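Local coordinates for Low molecular weight phosphotyrosine protein phosphatase (Vibrio cholerae serotype O1, PDB 5Z3M) that probably removes phosphate from phosphotyrosine residues of proteins, as a member of the low molecular weight protein tyrosine phosphatase family, at residues 24-29 with 146-151; 121-126 with 138-143. All coordinates share one frame; numbering follows the deposited sequence.

Contact 1: residues 24-29 with 146-151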
# COMPACT_ATOMS: atom_id res chain seq x y z
N ILE A 24 -6.39 -6.89 -1.88
CA ILE A 24 -5.04 -7.12 -2.38
C ILE A 24 -5.01 -8.37 -3.26
O ILE A 24 -4.47 -8.34 -4.37
CB ILE A 24 -4.03 -7.27 -1.23
CG1 ILE A 24 -3.78 -5.91 -0.56
CG2 ILE A 24 -2.72 -7.84 -1.74
CD1 ILE A 24 -3.66 -5.98 0.94
N ILE A 25 -5.60 -9.46 -2.78
CA ILE A 25 -5.69 -10.68 -3.57
C ILE A 25 -6.43 -10.40 -4.88
O ILE A 25 -6.03 -10.88 -5.93
CB ILE A 25 -6.41 -11.81 -2.80
CG1 ILE A 25 -5.59 -12.22 -1.57
CG2 ILE A 25 -6.60 -13.02 -3.68
CD1 ILE A 25 -6.28 -13.26 -0.70
N LEU A 26 -7.50 -9.61 -4.81
CA LEU A 26 -8.26 -9.27 -6.01
C LEU A 26 -7.45 -8.50 -7.04
O LEU A 26 -7.56 -8.75 -8.24
CB LEU A 26 -9.52 -8.48 -5.65
CG LEU A 26 -10.75 -9.31 -5.28
CD1 LEU A 26 -11.80 -8.43 -4.62
CD2 LEU A 26 -11.32 -10.01 -6.50
N ARG A 27 -6.63 -7.55 -6.58
CA ARG A 27 -5.88 -6.71 -7.50
C ARG A 27 -4.80 -7.49 -8.25
O ARG A 27 -4.56 -7.25 -9.43
CB ARG A 27 -5.24 -5.53 -6.76
CG ARG A 27 -5.08 -4.28 -7.63
CD ARG A 27 -4.25 -3.21 -6.93
NE ARG A 27 -4.48 -3.19 -5.49
CZ ARG A 27 -5.48 -2.56 -4.90
NH1 ARG A 27 -6.36 -1.88 -5.62
NH2 ARG A 27 -5.60 -2.60 -3.58
N ASP A 28 -4.16 -8.43 -7.56
CA ASP A 28 -3.11 -9.25 -8.16
C ASP A 28 -3.68 -10.04 -9.35
O ASP A 28 -3.09 -10.05 -10.43
CB ASP A 28 -2.51 -10.19 -7.11
CG ASP A 28 -1.11 -10.67 -7.47
OD1 ASP A 28 -0.15 -9.87 -7.35
OD2 ASP A 28 -0.96 -11.85 -7.86
N LYS A 29 -4.84 -10.65 -9.14
CA LYS A 29 -5.44 -11.54 -10.14
C LYS A 29 -6.03 -10.78 -11.33
O LYS A 29 -5.90 -11.21 -12.47
CB LYS A 29 -6.51 -12.40 -9.48
CG LYS A 29 -6.07 -12.92 -8.13
CD LYS A 29 -6.31 -14.40 -7.94
CE LYS A 29 -5.43 -14.89 -6.79
NZ LYS A 29 -5.66 -16.30 -6.40
N VAL A 146 -10.70 -15.92 -7.04
CA VAL A 146 -10.52 -16.47 -8.38
C VAL A 146 -11.86 -16.81 -9.05
O VAL A 146 -11.97 -16.76 -10.27
CB VAL A 146 -9.61 -17.73 -8.40
CG1 VAL A 146 -8.48 -17.59 -7.40
CG2 VAL A 146 -10.40 -19.01 -8.12
N ALA A 147 -12.87 -17.15 -8.25
CA ALA A 147 -14.19 -17.43 -8.79
C ALA A 147 -14.77 -16.18 -9.42
O ALA A 147 -15.29 -16.20 -10.53
CB ALA A 147 -15.11 -17.96 -7.70
N LEU A 148 -14.66 -15.07 -8.68
CA LEU A 148 -15.12 -13.77 -9.15
C LEU A 148 -14.40 -13.32 -10.42
O LEU A 148 -15.03 -12.92 -11.39
CB LEU A 148 -14.93 -12.73 -8.05
CG LEU A 148 -15.70 -12.92 -6.75
CD1 LEU A 148 -15.04 -12.09 -5.67
CD2 LEU A 148 -17.16 -12.51 -6.91
N VAL A 149 -13.07 -13.39 -10.40
CA VAL A 149 -12.26 -12.94 -11.53
C VAL A 149 -12.52 -13.81 -12.76
O VAL A 149 -12.49 -13.32 -13.89
CB VAL A 149 -10.75 -12.94 -11.18
CG1 VAL A 149 -9.92 -12.37 -12.32
CG2 VAL A 149 -10.50 -12.16 -9.89
N ASP A 150 -12.79 -15.09 -12.54
CA ASP A 150 -13.19 -15.98 -13.63
C ASP A 150 -14.64 -15.71 -14.05
O ASP A 150 -14.96 -15.76 -15.24
CB ASP A 150 -13.00 -17.45 -13.23
CG ASP A 150 -11.55 -17.90 -13.27
OD1 ASP A 150 -10.88 -17.67 -14.30
OD2 ASP A 150 -11.08 -18.47 -12.27
N SER A 151 -15.50 -15.44 -13.08
CA SER A 151 -16.88 -15.05 -13.37
C SER A 151 -16.93 -13.79 -14.25
O SER A 151 -17.50 -13.81 -15.34
CB SER A 151 -17.65 -14.81 -12.06
OG SER A 151 -18.89 -14.17 -12.30
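L26 reaches V149 and L148 with the end of its side chain: methyl CD2 lies 4.1 Å from CG2 of V149 and 4.3 Å from CD1 of L148. L26 and V149 run past each other in opposite directions, their methyls meeting as they pass. V39 of strand 38-43 and W152, one turn beyond L148, also touch L26, placing this end of the contact in the core.

One turn on, K29 comes closest to the partner helix. Its CB sits 4.0 Å from CG2 of V149, a methyl that thus bridges L26 and K29. The lysine chain bends at chi2 (-132°) and passes obliquely over V146, with CD 3.9 Å from CG1 of that valine. In V146 this methyl is turned opposite the carbonyl carbon (chi1 -38°), on the side of the lysine. The amine of K29 makes a long, weak ion pair with E142, while Y65 packs on the same side chain.

No hydrogen bond joins the two segments; the contact is made by leucine and valine methyls and the length of one lysine, whose amine also lies against CG1 of V146. The axes of 24-29 and 146-151 approach to 10.1 Å and cross at -39°, running in broadly the same N-to-C direction. This is the packing of two helices, 18-32 and 131-155, on one face of the parallel sheet in the alpha/beta fold of low molecular weight tyrosine phosphatases.

Contact 2: residues 121-126 with 138-143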
# COMPACT_ATOMS: atom_id res chain seq x y z
N LYS A 121 -20.08 -19.64 2.66
CA LYS A 121 -20.87 -18.54 2.13
C LYS A 121 -20.43 -17.24 2.79
O LYS A 121 -20.46 -16.16 2.18
CB LYS A 121 -22.36 -18.79 2.35
CG LYS A 121 -22.93 -19.89 1.49
CD LYS A 121 -22.99 -19.44 0.04
CE LYS A 121 -23.00 -20.62 -0.92
NZ LYS A 121 -23.14 -20.16 -2.33
N GLU A 122 -20.02 -17.36 4.05
CA GLU A 122 -19.41 -16.26 4.78
C GLU A 122 -17.92 -16.49 4.98
O GLU A 122 -17.44 -17.62 4.99
CB GLU A 122 -20.07 -16.07 6.16
CG GLU A 122 -21.45 -15.43 6.17
CD GLU A 122 -22.08 -15.46 7.55
OE1 GLU A 122 -22.88 -16.37 7.81
OE2 GLU A 122 -21.76 -14.58 8.37
N VAL A 123 -17.20 -15.39 5.15
CA VAL A 123 -15.82 -15.42 5.61
C VAL A 123 -15.82 -15.04 7.08
O VAL A 123 -16.16 -13.91 7.42
CB VAL A 123 -14.93 -14.48 4.79
CG1 VAL A 123 -13.53 -14.42 5.39
CG2 VAL A 123 -14.86 -14.93 3.35
N PRO A 124 -15.43 -15.98 7.96
CA PRO A 124 -15.46 -15.77 9.41
C PRO A 124 -14.57 -14.60 9.82
O PRO A 124 -13.96 -13.99 8.94
CB PRO A 124 -14.93 -17.09 9.98
CG PRO A 124 -15.06 -18.08 8.86
CD PRO A 124 -14.88 -17.30 7.61
N ASP A 125 -14.50 -14.30 11.11
CA ASP A 125 -13.84 -13.09 11.60
C ASP A 125 -12.47 -13.35 12.25
O ASP A 125 -12.39 -13.74 13.42
CB ASP A 125 -14.77 -12.38 12.59
CG ASP A 125 -14.29 -10.99 12.98
OD1 ASP A 125 -13.57 -10.34 12.18
OD2 ASP A 125 -14.66 -10.53 14.08
N PRO A 126 -11.38 -13.13 11.50
CA PRO A 126 -9.99 -13.33 11.94
C PRO A 126 -9.49 -12.40 13.05
O PRO A 126 -8.46 -12.73 13.63
CB PRO A 126 -9.18 -13.08 10.65
CG PRO A 126 -10.10 -12.34 9.73
CD PRO A 126 -11.46 -12.86 10.05
N ALA A 138 -6.95 -16.46 4.53
CA ALA A 138 -6.37 -15.97 3.29
C ALA A 138 -6.73 -16.89 2.13
O ALA A 138 -6.94 -16.43 1.02
CB ALA A 138 -4.86 -15.83 3.43
N LEU A 139 -6.79 -18.19 2.40
CA LEU A 139 -7.15 -19.18 1.38
C LEU A 139 -8.64 -19.12 1.01
O LEU A 139 -8.99 -19.18 -0.17
CB LEU A 139 -6.78 -20.58 1.86
CG LEU A 139 -5.34 -20.97 1.52
CD1 LEU A 139 -4.84 -22.11 2.39
CD2 LEU A 139 -5.23 -21.32 0.05
N LEU A 140 -9.50 -19.02 2.02
CA LEU A 140 -10.94 -18.87 1.79
C LEU A 140 -11.20 -17.65 0.92
O LEU A 140 -11.89 -17.73 -0.10
CB LEU A 140 -11.69 -18.75 3.12
CG LEU A 140 -13.20 -18.52 3.02
CD1 LEU A 140 -13.83 -19.51 2.05
CD2 LEU A 140 -13.85 -18.60 4.40
N ILE A 141 -10.62 -16.53 1.32
CA ILE A 141 -10.73 -15.30 0.54
C ILE A 141 -10.07 -15.47 -0.83
O ILE A 141 -10.58 -14.97 -1.83
CB ILE A 141 -10.12 -14.11 1.32
CG1 ILE A 141 -11.09 -13.65 2.41
CG2 ILE A 141 -9.83 -12.95 0.38
CD1 ILE A 141 -10.44 -13.16 3.67
N GLU A 142 -8.96 -16.21 -0.88
CA GLU A 142 -8.26 -16.46 -2.14
C GLU A 142 -9.11 -17.23 -3.13
O GLU A 142 -9.10 -16.94 -4.33
CB GLU A 142 -6.96 -17.24 -1.88
CG GLU A 142 -6.00 -17.32 -3.06
CD GLU A 142 -4.70 -17.99 -2.70
OE1 GLU A 142 -4.28 -17.89 -1.53
OE2 GLU A 142 -4.09 -18.62 -3.59
N SER A 143 -9.83 -18.23 -2.63
CA SER A 143 -10.69 -19.05 -3.48
C SER A 143 -11.88 -18.24 -3.97
O SER A 143 -12.25 -18.32 -5.14
CB SER A 143 -11.17 -20.29 -2.72
OG SER A 143 -11.91 -19.93 -1.57
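V123 packs on L140 and I141 where the loop after strand 109-111 passes over helix 131-155. In the alpha/beta fold of low molecular weight tyrosine phosphatases this loop carries the predicted proton donor, here D125.

The tight part is centred on V123. CG1 stands opposite the backbone N (chi1 174°) and CG2 opposite the carbonyl carbon, which sends them mainly to different helix residues. CG1 meets I141, lying 3.8 Å from CD1, and the two side chains cross at about a right angle. CG2 faces L140, 3.9 Å from CD2, where the side chains slide past each other in opposite directions. I141 also leans on A22 and I25 of helix 18-32, and V123 touches R18, a predicted active-site residue. The backbone of V123 is hydrogen-bonded to M89, tying the loop to the residues just after strand 85-88.

On the more open side, at exposed P124, the same CD2 methyl of L140 carries the contact. It comes up against the CD corner of the P124 ring, 3.6 Å away, and lies 3.8 Å from the carbonyl O of E122. E122 sets out away from the helix at CB, and its OE2 accepts a hydrogen bond from the backbone N of R91. Two residues on from V123, D125 forms a salt bridge through OD1 with R18, consistent with the predicted active site.

Within the helix, S143 turns back to the preceding turn, its OG donating a 2.6 Å hydrogen bond to the carbonyl O of L140, with the donor tilted 28° from the carbonyl plane.

In the fold
From the N terminus the chain forms strand 7-12 and then helix 18-32, which supplies the first half of contact 1. It goes on through the remaining three strands of the parallel sheet to the loop 121-126, then enters helix 131-155, where 138-143 completes contact 2 before 146-151 completes contact 1. Contact 2 therefore closes a short loop nested inside the long one closed by contact 1. The centres lie about 13 Å apart, and the two meet directly, I25 CD1 being 3.7 Å from I141 CG2. Helix 131-155 is common to both, joining helix 18-32 to the loop that holds the predicted proton donor.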